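Local structure of pumilio homolog 23 (Arabidopsis thaliana, 5WZJ) at residues Met305-Lys308 and Val309-Ser313; Glu338-Gly341 and Ile342-Glu345; Lys275-Leu278 and Glu279-Asp283; Glu346-Pro349 and Arg350-Asp353; Ala297-Ser300 and Leu301-Met305. The protein binds RNA sequence-specifically, recognising an 18S rRNA sequence through pumilio repeats packed into a right-handed superhelix, and probably regulates translation and mRNA stability. One frame throughout, in Å; residues are numbered along the deposited sequence.

Contact 1: residues Met305-Lys308 and Val309-Ser313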
# COMPACT_ATOMS: atom_id res chain seq x y z
N MET A 305 17.54 -15.35 -6.57
CA MET A 305 16.31 -15.90 -5.99
C MET A 305 15.39 -16.46 -7.07
O MET A 305 14.83 -17.55 -6.92
CB MET A 305 15.61 -14.83 -5.15
CG MET A 305 16.40 -14.44 -3.90
SD MET A 305 15.56 -13.18 -2.94
CE MET A 305 14.25 -14.17 -2.22
N PHE A 306 15.20 -15.70 -8.16
CA PHE A 306 14.38 -16.17 -9.28
C PHE A 306 14.85 -17.54 -9.76
O PHE A 306 14.06 -18.48 -9.89
CB PHE A 306 14.43 -15.14 -10.41
CG PHE A 306 13.53 -15.47 -11.58
CD1 PHE A 306 13.90 -16.41 -12.52
CD2 PHE A 306 12.33 -14.79 -11.75
CE1 PHE A 306 13.07 -16.71 -13.60
CE2 PHE A 306 11.49 -15.08 -12.81
CZ PHE A 306 11.87 -16.03 -13.75
N ASN A 307 16.16 -17.68 -9.99
CA ASN A 307 16.68 -18.92 -10.56
C ASN A 307 16.70 -20.07 -9.56
O ASN A 307 16.29 -21.19 -9.89
CB ASN A 307 18.09 -18.67 -11.11
CG ASN A 307 18.07 -17.81 -12.37
OD1 ASN A 307 17.19 -17.98 -13.23
ND2 ASN A 307 19.02 -16.90 -12.48
N LYS A 308 17.17 -19.83 -8.34
CA LYS A 308 17.42 -20.94 -7.42
C LYS A 308 16.22 -21.30 -6.56
O LYS A 308 16.14 -22.44 -6.09
CB LYS A 308 18.61 -20.62 -6.50
CG LYS A 308 19.87 -20.21 -7.26
CD LYS A 308 20.38 -21.32 -8.19
CE LYS A 308 21.69 -20.89 -8.90
NZ LYS A 308 22.79 -20.62 -7.91
N VAL A 309 15.29 -20.38 -6.32
CA VAL A 309 14.18 -20.62 -5.42
C VAL A 309 12.87 -20.81 -6.18
O VAL A 309 12.17 -21.81 -5.98
CB VAL A 309 14.06 -19.48 -4.38
CG1 VAL A 309 12.74 -19.57 -3.63
CG2 VAL A 309 15.25 -19.54 -3.40
N PHE A 310 12.53 -19.88 -7.06
CA PHE A 310 11.17 -19.80 -7.60
C PHE A 310 10.99 -20.53 -8.92
O PHE A 310 9.92 -21.11 -9.15
CB PHE A 310 10.76 -18.33 -7.76
CG PHE A 310 10.64 -17.61 -6.46
CD1 PHE A 310 9.52 -17.81 -5.66
CD2 PHE A 310 11.66 -16.79 -6.01
CE1 PHE A 310 9.41 -17.18 -4.43
CE2 PHE A 310 11.54 -16.13 -4.78
CZ PHE A 310 10.43 -16.34 -3.99
N LYS A 311 11.99 -20.50 -9.80
CA LYS A 311 11.84 -21.09 -11.12
C LYS A 311 11.45 -22.56 -11.00
O LYS A 311 11.98 -23.28 -10.15
CB LYS A 311 13.13 -20.92 -11.92
CG LYS A 311 13.01 -21.34 -13.41
CD LYS A 311 14.38 -21.36 -14.11
CE LYS A 311 14.28 -21.99 -15.51
NZ LYS A 311 15.57 -21.93 -16.26
N ASN A 312 10.48 -22.98 -11.81
CA ASN A 312 9.87 -24.31 -11.86
C ASN A 312 8.85 -24.55 -10.75
O ASN A 312 8.18 -25.58 -10.77
CB ASN A 312 10.91 -25.45 -11.83
CG ASN A 312 11.90 -25.34 -12.96
OD1 ASN A 312 11.52 -25.11 -14.10
ND2 ASN A 312 13.18 -25.47 -12.65
N SER A 313 8.67 -23.63 -9.80
CA SER A 313 7.64 -23.77 -8.78
C SER A 313 6.56 -22.69 -8.86
O SER A 313 5.76 -22.55 -7.93
CB SER A 313 8.27 -23.77 -7.38
OG SER A 313 9.20 -24.83 -7.23
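Met305 and Phe310 meet on the buried side of the last turns of helix 299-310, the methyl CE of Met305 lying 4.2 Å from CE2 of the Phe310 ring. The ring is held against the backbone as much as against the thioether. Its CD2 comes within 3.4 Å of Met305 O, which approaches the ring obliquely, while Phe306 N lies at the ring edge, close to the ring plane. Val309 CG1 fills one face, 3.7 Å above the ring plane and over its centre. It gets there because CG1 is anti to the backbone N of Val309 (chi1 168°), with CG2 turned back toward the carbonyl carbon of Lys308. The backbone widens here into a pi-type turn at 306-308. Met305 O serves two donors, Val309 N at 2.9 Å and Phe310 N at 3.3 Å. Lys311 N then reaches back five residues to Phe306 O, 2.9 Å away, making the wide turn just before Lys311 leaves helical geometry, and CB of Lys311 sits beside that same oxygen. A type II beta turn from Phe310 to Ser313 follows, closed by Ser313 N to Phe310 O. Both aromatic rings reach Leu330 of helix 323-332; Phe306 adds Gln339 and Met343, Phe310 adds Val290 and Leu294. On the more open flank, Lys308 bends at chi2 and chi4, and its NZ forms a salt bridge with Glu304 one turn earlier in the helix.

Contact 2: residues Glu338-Gly341 and Ile342-Glu345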
# COMPACT_ATOMS: atom_id res chain seq x y z
N GLU A 338 14.05 -12.62 -20.62
CA GLU A 338 14.19 -14.05 -20.41
C GLU A 338 13.35 -14.51 -19.23
O GLU A 338 12.68 -15.54 -19.29
CB GLU A 338 15.66 -14.43 -20.21
CG GLU A 338 15.86 -15.94 -20.05
CD GLU A 338 17.25 -16.34 -19.56
OE1 GLU A 338 18.19 -15.50 -19.61
OE2 GLU A 338 17.42 -17.50 -19.12
N GLN A 339 13.36 -13.73 -18.15
CA GLN A 339 12.50 -14.04 -17.01
C GLN A 339 11.02 -13.95 -17.40
O GLN A 339 10.22 -14.81 -17.00
CB GLN A 339 12.81 -13.09 -15.85
CG GLN A 339 14.17 -13.37 -15.21
CD GLN A 339 14.63 -12.27 -14.28
OE1 GLN A 339 14.08 -11.16 -14.29
NE2 GLN A 339 15.64 -12.56 -13.48
N MET A 340 10.65 -12.94 -18.18
CA MET A 340 9.27 -12.84 -18.63
C MET A 340 8.84 -14.11 -19.37
O MET A 340 7.73 -14.60 -19.17
CB MET A 340 9.09 -11.62 -19.52
CG MET A 340 7.66 -11.42 -19.96
SD MET A 340 6.64 -10.87 -18.57
CE MET A 340 5.02 -11.37 -19.15
N GLY A 341 9.72 -14.65 -20.22
CA GLY A 341 9.40 -15.87 -20.93
C GLY A 341 9.23 -17.06 -20.00
O GLY A 341 8.33 -17.88 -20.18
N ILE A 342 10.09 -17.17 -18.99
CA ILE A 342 9.95 -18.27 -18.04
C ILE A 342 8.65 -18.14 -17.27
O ILE A 342 7.91 -19.11 -17.07
CB ILE A 342 11.17 -18.34 -17.11
CG1 ILE A 342 12.38 -18.86 -17.88
CG2 ILE A 342 10.89 -19.21 -15.90
CD1 ILE A 342 13.71 -18.52 -17.25
N MET A 343 8.31 -16.92 -16.84
CA MET A 343 7.07 -16.74 -16.10
C MET A 343 5.86 -17.03 -16.98
O MET A 343 4.88 -17.62 -16.51
CB MET A 343 7.01 -15.32 -15.52
CG MET A 343 8.09 -15.04 -14.47
SD MET A 343 7.87 -13.43 -13.71
CE MET A 343 7.96 -12.35 -15.13
N TRP A 344 5.91 -16.63 -18.25
CA TRP A 344 4.76 -16.88 -19.11
C TRP A 344 4.55 -18.37 -19.34
O TRP A 344 3.42 -18.86 -19.31
CB TRP A 344 4.92 -16.14 -20.44
CG TRP A 344 3.70 -16.17 -21.30
CD1 TRP A 344 2.60 -15.36 -21.19
CD2 TRP A 344 3.45 -17.05 -22.39
NE1 TRP A 344 1.67 -15.70 -22.16
CE2 TRP A 344 2.18 -16.73 -22.91
CE3 TRP A 344 4.18 -18.08 -22.98
CZ2 TRP A 344 1.62 -17.41 -23.98
CZ3 TRP A 344 3.63 -18.75 -24.04
CH2 TRP A 344 2.36 -18.42 -24.54
N GLU A 345 5.64 -19.12 -19.55
CA GLU A 345 5.51 -20.55 -19.78
C GLU A 345 4.93 -21.28 -18.57
O GLU A 345 4.11 -22.19 -18.73
CB GLU A 345 6.87 -21.15 -20.15
CG GLU A 345 7.35 -20.78 -21.55
CD GLU A 345 8.79 -21.19 -21.80
OE1 GLU A 345 9.32 -22.02 -21.02
OE2 GLU A 345 9.40 -20.69 -22.77
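Met340 overlaps the end of Met343, its sulfur SD 4.0 Å from CE of Met343, and the two thioether chains cross at about a right angle. The bend at chi3 of Met343 (-59°) folds CE back over the preceding turn, within 3.8 Å of Met340 CA, while CG of the same residue rests 3.3 Å from Gln339 O. The sulfur-rich pair is thus laid against main chain as well as against itself. The backbone carries four regular alpha-helical bonds, from Ile342 N to Glu338 O through to Glu345 N to Gly341 O. The straightest is Met343 N to Gln339 O, 2.9 Å long with an angle of 166° at the hydrogen. Ile342 lies along the same turn, its CG1 3.6 Å from Glu338 O. The extended chain of Glu345 runs close to the Gly341 carbonyl, its CG 3.4 Å from Gly341 O. Gln339 is fixed from both ends of its amide: OE1 accepts from Arg335 N, and NE2 donates to Asn303 OD1. Asp336 OD1 accepts from Gln339 N, near the start of the helix. Residues 338-345 belong to Pumilio repeat 6, and helix 337-347 packs between its neighbours: Gln339, Ile342 and Met343 touch Phe306 of helix 299-310, Met340 and Met343 reach Leu366 of helix 360-373, and Trp344 meets the His376 ring and Cys380 of helix 377-388.

Contact 3: residues Lys275-Leu278 and Glu279-Asp283; sequences KEIL and ESMKD
Lys275 and Glu279 form a salt bridge one turn apart at the end of helix 271-279, in Pumilio repeat 5, where the helix gives way to a type I beta turn leading to helix 284-296. NZ of Lys275 meets Glu279 OE2 at 3.2 Å, nearly in line with its C-O bond, on the exposed side of the helix. On the backbone the last strong bond of alpha-helical spacing runs from Glu279 N to Lys275 O, 2.8 Å. From there the donors shift to acceptors three residues back. Ser280 N is shared between Ile277 O at 3.2 Å and, weakly, Glu276 O. Met281 N turns to Leu278 O, 3.1 Å away, approaching from above the carbonyl plane (63° out of it). Asp283 N closes the turn on Ser280 O. Among the other polar groups, Glu276 OE2 pairs with Arg256, Lys282 NZ with Glu316, and Asp283 OD2 caps the next helix by accepting from Phe286 N. The buried side is apolar. Met281, bent at chi2 and chi3, lies side by side with Ile277, its methyl CE 3.7 Å from Ile277 CG2.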
# COMPACT_ATOMS: atom_id res chain seq x y z
N LYS A 275 16.22 -24.97 -1.04
CA LYS A 275 15.13 -25.87 -0.68
C LYS A 275 14.42 -25.42 0.59
O LYS A 275 13.18 -25.42 0.66
CB LYS A 275 15.69 -27.28 -0.53
CG LYS A 275 14.66 -28.41 -0.57
CD LYS A 275 15.33 -29.72 -0.98
CE LYS A 275 14.32 -30.85 -1.16
NZ LYS A 275 13.90 -31.46 0.13
N GLU A 276 15.18 -25.05 1.63
CA GLU A 276 14.57 -24.61 2.88
C GLU A 276 13.78 -23.32 2.69
O GLU A 276 12.70 -23.16 3.27
CB GLU A 276 15.65 -24.44 3.95
CG GLU A 276 16.33 -25.76 4.36
CD GLU A 276 17.48 -25.58 5.33
OE1 GLU A 276 17.81 -26.55 6.04
OE2 GLU A 276 18.07 -24.49 5.38
N ILE A 277 14.31 -22.38 1.90
CA ILE A 277 13.59 -21.14 1.59
C ILE A 277 12.29 -21.46 0.86
O ILE A 277 11.22 -21.00 1.24
CB ILE A 277 14.48 -20.19 0.76
CG1 ILE A 277 15.67 -19.69 1.59
CG2 ILE A 277 13.68 -19.00 0.25
CD1 ILE A 277 16.74 -19.02 0.74
N LEU A 278 12.38 -22.30 -0.18
CA LEU A 278 11.19 -22.69 -0.93
C LEU A 278 10.15 -23.36 -0.02
O LEU A 278 8.96 -23.05 -0.10
CB LEU A 278 11.57 -23.62 -2.08
CG LEU A 278 10.41 -24.15 -2.94
CD1 LEU A 278 9.67 -22.99 -3.59
CD2 LEU A 278 10.90 -25.14 -4.00
N GLU A 279 10.60 -24.27 0.85
CA GLU A 279 9.67 -25.02 1.71
C GLU A 279 8.99 -24.15 2.76
O GLU A 279 7.94 -24.54 3.28
CB GLU A 279 10.41 -26.16 2.42
CG GLU A 279 10.56 -27.42 1.58
CD GLU A 279 11.55 -28.41 2.18
OE1 GLU A 279 12.04 -28.18 3.31
OE2 GLU A 279 11.85 -29.42 1.50
N SER A 280 9.57 -23.00 3.11
CA SER A 280 8.94 -22.11 4.08
C SER A 280 8.05 -21.06 3.42
O SER A 280 7.44 -20.27 4.14
CB SER A 280 10.03 -21.41 4.92
OG SER A 280 10.91 -22.35 5.51
N MET A 281 7.95 -21.06 2.09
CA MET A 281 7.32 -19.96 1.36
C MET A 281 5.81 -19.88 1.57
O MET A 281 5.21 -18.84 1.28
CB MET A 281 7.62 -20.09 -0.14
CG MET A 281 7.47 -18.79 -0.92
SD MET A 281 8.70 -17.57 -0.37
CE MET A 281 10.22 -18.34 -0.92
N LYS A 282 5.18 -20.96 2.04
CA LYS A 282 3.75 -20.96 2.28
C LYS A 282 3.39 -20.51 3.68
O LYS A 282 2.20 -20.33 3.98
CB LYS A 282 3.17 -22.36 2.02
CG LYS A 282 3.41 -22.84 0.58
CD LYS A 282 2.86 -24.25 0.34
CE LYS A 282 3.15 -24.70 -1.09
NZ LYS A 282 2.58 -26.04 -1.41
N ASP A 283 4.38 -20.30 4.54
CA ASP A 283 4.12 -19.76 5.86
C ASP A 283 3.63 -18.32 5.76
O ASP A 283 4.14 -17.53 4.96
CB ASP A 283 5.39 -19.83 6.71
CG ASP A 283 5.20 -19.25 8.08
OD1 ASP A 283 4.67 -19.98 8.93
OD2 ASP A 283 5.55 -18.06 8.30

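Contact 4: residues Glu346-Pro349 and Arg350-Asp353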
# COMPACT_ATOMS: atom_id res chain seq x y z
N GLU A 346 5.34 -20.90 -17.36
CA GLU A 346 4.87 -21.64 -16.19
C GLU A 346 3.44 -21.29 -15.82
O GLU A 346 2.73 -22.13 -15.26
CB GLU A 346 5.80 -21.40 -14.99
CG GLU A 346 7.25 -21.90 -15.15
CD GLU A 346 8.00 -21.98 -13.81
OE1 GLU A 346 7.37 -22.36 -12.80
OE2 GLU A 346 9.22 -21.67 -13.77
N LEU A 347 3.00 -20.06 -16.10
CA LEU A 347 1.75 -19.53 -15.54
C LEU A 347 0.65 -19.27 -16.57
O LEU A 347 -0.54 -19.44 -16.25
CB LEU A 347 2.02 -18.23 -14.78
CG LEU A 347 2.93 -18.34 -13.55
CD1 LEU A 347 3.28 -16.95 -13.04
CD2 LEU A 347 2.24 -19.16 -12.48
N ALA A 348 1.00 -18.79 -17.76
CA ALA A 348 -0.04 -18.43 -18.73
C ALA A 348 -0.96 -19.59 -19.10
O ALA A 348 -2.18 -19.37 -19.13
CB ALA A 348 0.60 -17.82 -19.99
N PRO A 349 -0.48 -20.82 -19.35
CA PRO A 349 -1.41 -21.94 -19.58
C PRO A 349 -2.41 -22.16 -18.46
O PRO A 349 -3.41 -22.86 -18.64
CB PRO A 349 -0.48 -23.16 -19.70
CG PRO A 349 0.84 -22.60 -20.08
CD PRO A 349 0.93 -21.25 -19.46
N ARG A 350 -2.14 -21.60 -17.27
CA ARG A 350 -2.98 -21.82 -16.10
C ARG A 350 -3.70 -20.56 -15.64
O ARG A 350 -4.11 -20.48 -14.48
CB ARG A 350 -2.13 -22.38 -14.95
CG ARG A 350 -1.22 -23.52 -15.35
CD ARG A 350 -2.02 -24.77 -15.65
NE ARG A 350 -1.98 -25.73 -14.55
CZ ARG A 350 -0.90 -26.43 -14.21
NH1 ARG A 350 0.24 -26.27 -14.87
NH2 ARG A 350 -0.97 -27.29 -13.21
N PHE A 351 -3.84 -19.57 -16.53
CA PHE A 351 -4.60 -18.37 -16.19
C PHE A 351 -6.00 -18.73 -15.71
O PHE A 351 -6.52 -18.14 -14.76
CB PHE A 351 -4.71 -17.44 -17.40
CG PHE A 351 -3.62 -16.40 -17.49
CD1 PHE A 351 -2.50 -16.46 -16.68
CD2 PHE A 351 -3.75 -15.34 -18.38
CE1 PHE A 351 -1.51 -15.50 -16.78
CE2 PHE A 351 -2.77 -14.38 -18.48
CZ PHE A 351 -1.65 -14.46 -17.68
N LYS A 352 -6.63 -19.71 -16.37
CA LYS A 352 -7.99 -20.08 -16.01
C LYS A 352 -8.03 -20.63 -14.59
O LYS A 352 -8.86 -20.21 -13.77
CB LYS A 352 -8.54 -21.11 -17.00
CG LYS A 352 -10.01 -21.46 -16.79
CD LYS A 352 -10.44 -22.64 -17.67
CE LYS A 352 -11.94 -22.62 -17.97
NZ LYS A 352 -12.76 -22.31 -16.77
N ASP A 353 -7.15 -21.59 -14.29
CA ASP A 353 -7.02 -22.11 -12.93
C ASP A 353 -6.87 -20.99 -11.92
O ASP A 353 -7.56 -20.94 -10.90
CB ASP A 353 -5.82 -23.05 -12.84
CG ASP A 353 -5.81 -24.10 -13.93
OD1 ASP A 353 -5.48 -23.77 -15.09
OD2 ASP A 353 -6.11 -25.26 -13.61
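Phe351 lays one ring face over Ala348, whose CA stands 4.1 Å from the ring centroid and 28° off the ring normal, a CH-pi contact. This is the tight, buried half. CD1 of the ring also lies 3.6 Å from Leu347 O, which comes at it obliquely, and CB of Phe351 is 3.6 Å from Ala348 O. A chi1 of -92°, away from the usual staggered values, tips the aromatic group back over the preceding turn. The backbone here is a short 3-10 segment at Ala348 and Pro349, the link by which helix 337-347 passes into helix 351-356 with Arg350 as its N-cap residue. Both bonds span only three residues: Arg350 N to Leu347 O at 2.9 Å and Phe351 N to Ala348 O at 3.1 Å. Each donor stands well above the plane of its carbonyl. The other side is looser. Pro349 is exposed, and the Arg350 chain, bent at chi2 and chi3, runs past it with CD 3.8 Å from Pro349 O before the guanidinium turns away to a cation-pi contact with Phe315. Glu346, further back, spends both carboxylate oxygens on the backbone N atoms of Asn312 and Leu314. On the inner side the Phe351 ring continues into Val363 and Leu366 of helix 360-373 and Ala383 and Ala387 of helix 377-388.

Contact 5: residues Ala297-Ser300 and Leu301-Met305; sequences APES and LYNEM
Ala297 CB touches Leu301 CD2 at 3.6 Å and Tyr302 CB at 4.1 Å, so that a single methyl, directed at the first turn of helix 299-310, meets two larger side chains. Pro298 adds its ring carbon CD, 4.2 Å from Leu301 CB. Around this apolar start sits a layer of helical bonds. Pro298, at the N-cap position, offers its carbonyl to Tyr302 N at 2.8 Å and with an angle of 171°. Asn303 N to Glu299 O and Glu304 N to Ser300 O carry the pattern on. Over the outer surface Glu299 and Asn303 run past each other at a slant, their carboxylate and amide planes 37° apart, and Asn303 ND2 is 3.6 Å from the aliphatic CG of Glu299. With its CG beside the backbone N (chi1 -70°), Asn303 holds that amide carbon CG 3.3 Å from Glu299 O and brings OD1 to the edge of the Tyr302 ring, in the ring plane. Second-shell residues fix other polar ends: Tyr302 OH bonds to Leu330 O, and Glu304 OE2, besides its bridge to Lys308, accepts from Ile269 N. Residues 297-305 belong to Pumilio repeat 5 and lie between neighbouring helices, with Pro298 and Leu301 against Leu248 of helix 244-254, Tyr302 against Leu294 of helix 284-296, and Asn303 joined through Gln339 to helix 337-347.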
# COMPACT_ATOMS: atom_id res chain seq x y z
N ALA A 297 15.13 -6.08 -3.43
CA ALA A 297 16.33 -6.81 -3.79
C ALA A 297 17.08 -6.11 -4.92
O ALA A 297 16.45 -5.71 -5.91
CB ALA A 297 15.97 -8.23 -4.22
N PRO A 298 18.39 -5.91 -4.80
CA PRO A 298 19.19 -5.50 -5.96
C PRO A 298 19.18 -6.57 -7.04
O PRO A 298 18.88 -7.74 -6.78
CB PRO A 298 20.60 -5.32 -5.38
CG PRO A 298 20.37 -5.08 -3.92
CD PRO A 298 19.19 -5.95 -3.57
N GLU A 299 19.55 -6.15 -8.26
CA GLU A 299 19.35 -7.00 -9.43
C GLU A 299 19.99 -8.38 -9.25
O GLU A 299 19.35 -9.41 -9.48
CB GLU A 299 19.92 -6.32 -10.68
CG GLU A 299 19.97 -7.24 -11.89
CD GLU A 299 20.23 -6.50 -13.20
OE1 GLU A 299 19.57 -5.46 -13.45
OE2 GLU A 299 21.09 -6.97 -13.98
N SER A 300 21.26 -8.41 -8.85
CA SER A 300 21.97 -9.68 -8.74
C SER A 300 21.30 -10.59 -7.73
O SER A 300 21.21 -11.81 -7.93
CB SER A 300 23.43 -9.43 -8.35
OG SER A 300 23.48 -8.73 -7.10
N LEU A 301 20.83 -10.02 -6.63
CA LEU A 301 20.18 -10.83 -5.61
C LEU A 301 18.82 -11.32 -6.10
O LEU A 301 18.47 -12.49 -5.91
CB LEU A 301 20.07 -10.01 -4.32
CG LEU A 301 19.71 -10.75 -3.05
CD1 LEU A 301 20.43 -10.13 -1.86
CD2 LEU A 301 18.23 -10.69 -2.86
N TYR A 302 18.05 -10.45 -6.76
CA TYR A 302 16.76 -10.87 -7.33
C TYR A 302 16.96 -12.01 -8.32
O TYR A 302 16.21 -13.00 -8.29
CB TYR A 302 16.05 -9.69 -8.03
CG TYR A 302 14.78 -10.12 -8.75
CD1 TYR A 302 14.83 -10.69 -10.03
CD2 TYR A 302 13.52 -9.98 -8.15
CE1 TYR A 302 13.68 -11.13 -10.68
CE2 TYR A 302 12.36 -10.41 -8.80
CZ TYR A 302 12.46 -10.99 -10.06
OH TYR A 302 11.32 -11.42 -10.72
N ASN A 303 17.93 -11.88 -9.23
CA ASN A 303 18.10 -12.90 -10.26
C ASN A 303 18.43 -14.25 -9.65
O ASN A 303 17.97 -15.29 -10.13
CB ASN A 303 19.19 -12.48 -11.26
CG ASN A 303 18.76 -11.31 -12.13
OD1 ASN A 303 17.58 -10.96 -12.18
ND2 ASN A 303 19.71 -10.70 -12.83
N GLU A 304 19.22 -14.25 -8.57
CA GLU A 304 19.58 -15.51 -7.92
C GLU A 304 18.38 -16.15 -7.24
O GLU A 304 18.19 -17.37 -7.33
CB GLU A 304 20.72 -15.25 -6.92
CG GLU A 304 21.20 -16.49 -6.14
CD GLU A 304 22.08 -17.43 -6.95
OE1 GLU A 304 22.24 -17.20 -8.17
OE2 GLU A 304 22.60 -18.40 -6.35
N MET A 305 17.54 -15.35 -6.57
CA MET A 305 16.31 -15.90 -5.99
C MET A 305 15.39 -16.46 -7.07
O MET A 305 14.83 -17.55 -6.92
CB MET A 305 15.61 -14.83 -5.15
CG MET A 305 16.40 -14.44 -3.90
SD MET A 305 15.56 -13.18 -2.94
CE MET A 305 14.25 -14.17 -2.22

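Overall arrangement
All five contacts are local, and each combines buried with exposed residues. The buried sides are apolar, as in Met305/Phe310, Met340/Met343, Ile277/Met281 and Ala348/Phe351; contact 3 alone adds a salt bridge between its segments, on the surface. Contacts 5 and 1 are the start and finish of helix 299-310; contacts 2 and 4 likewise follow helix 337-347 into its exit. Regular four-residue bonding marks contacts 2 and 5, whereas the helix ends depart from it: wider in contact 1, tighter in contacts 3 and 4. Contact 1 touches contacts 2 and 3 by packing, is tied to contact 4 by a side-chain to backbone hydrogen bond, and shares Met305 with contact 5. Contacts 3 and 4 do not touch.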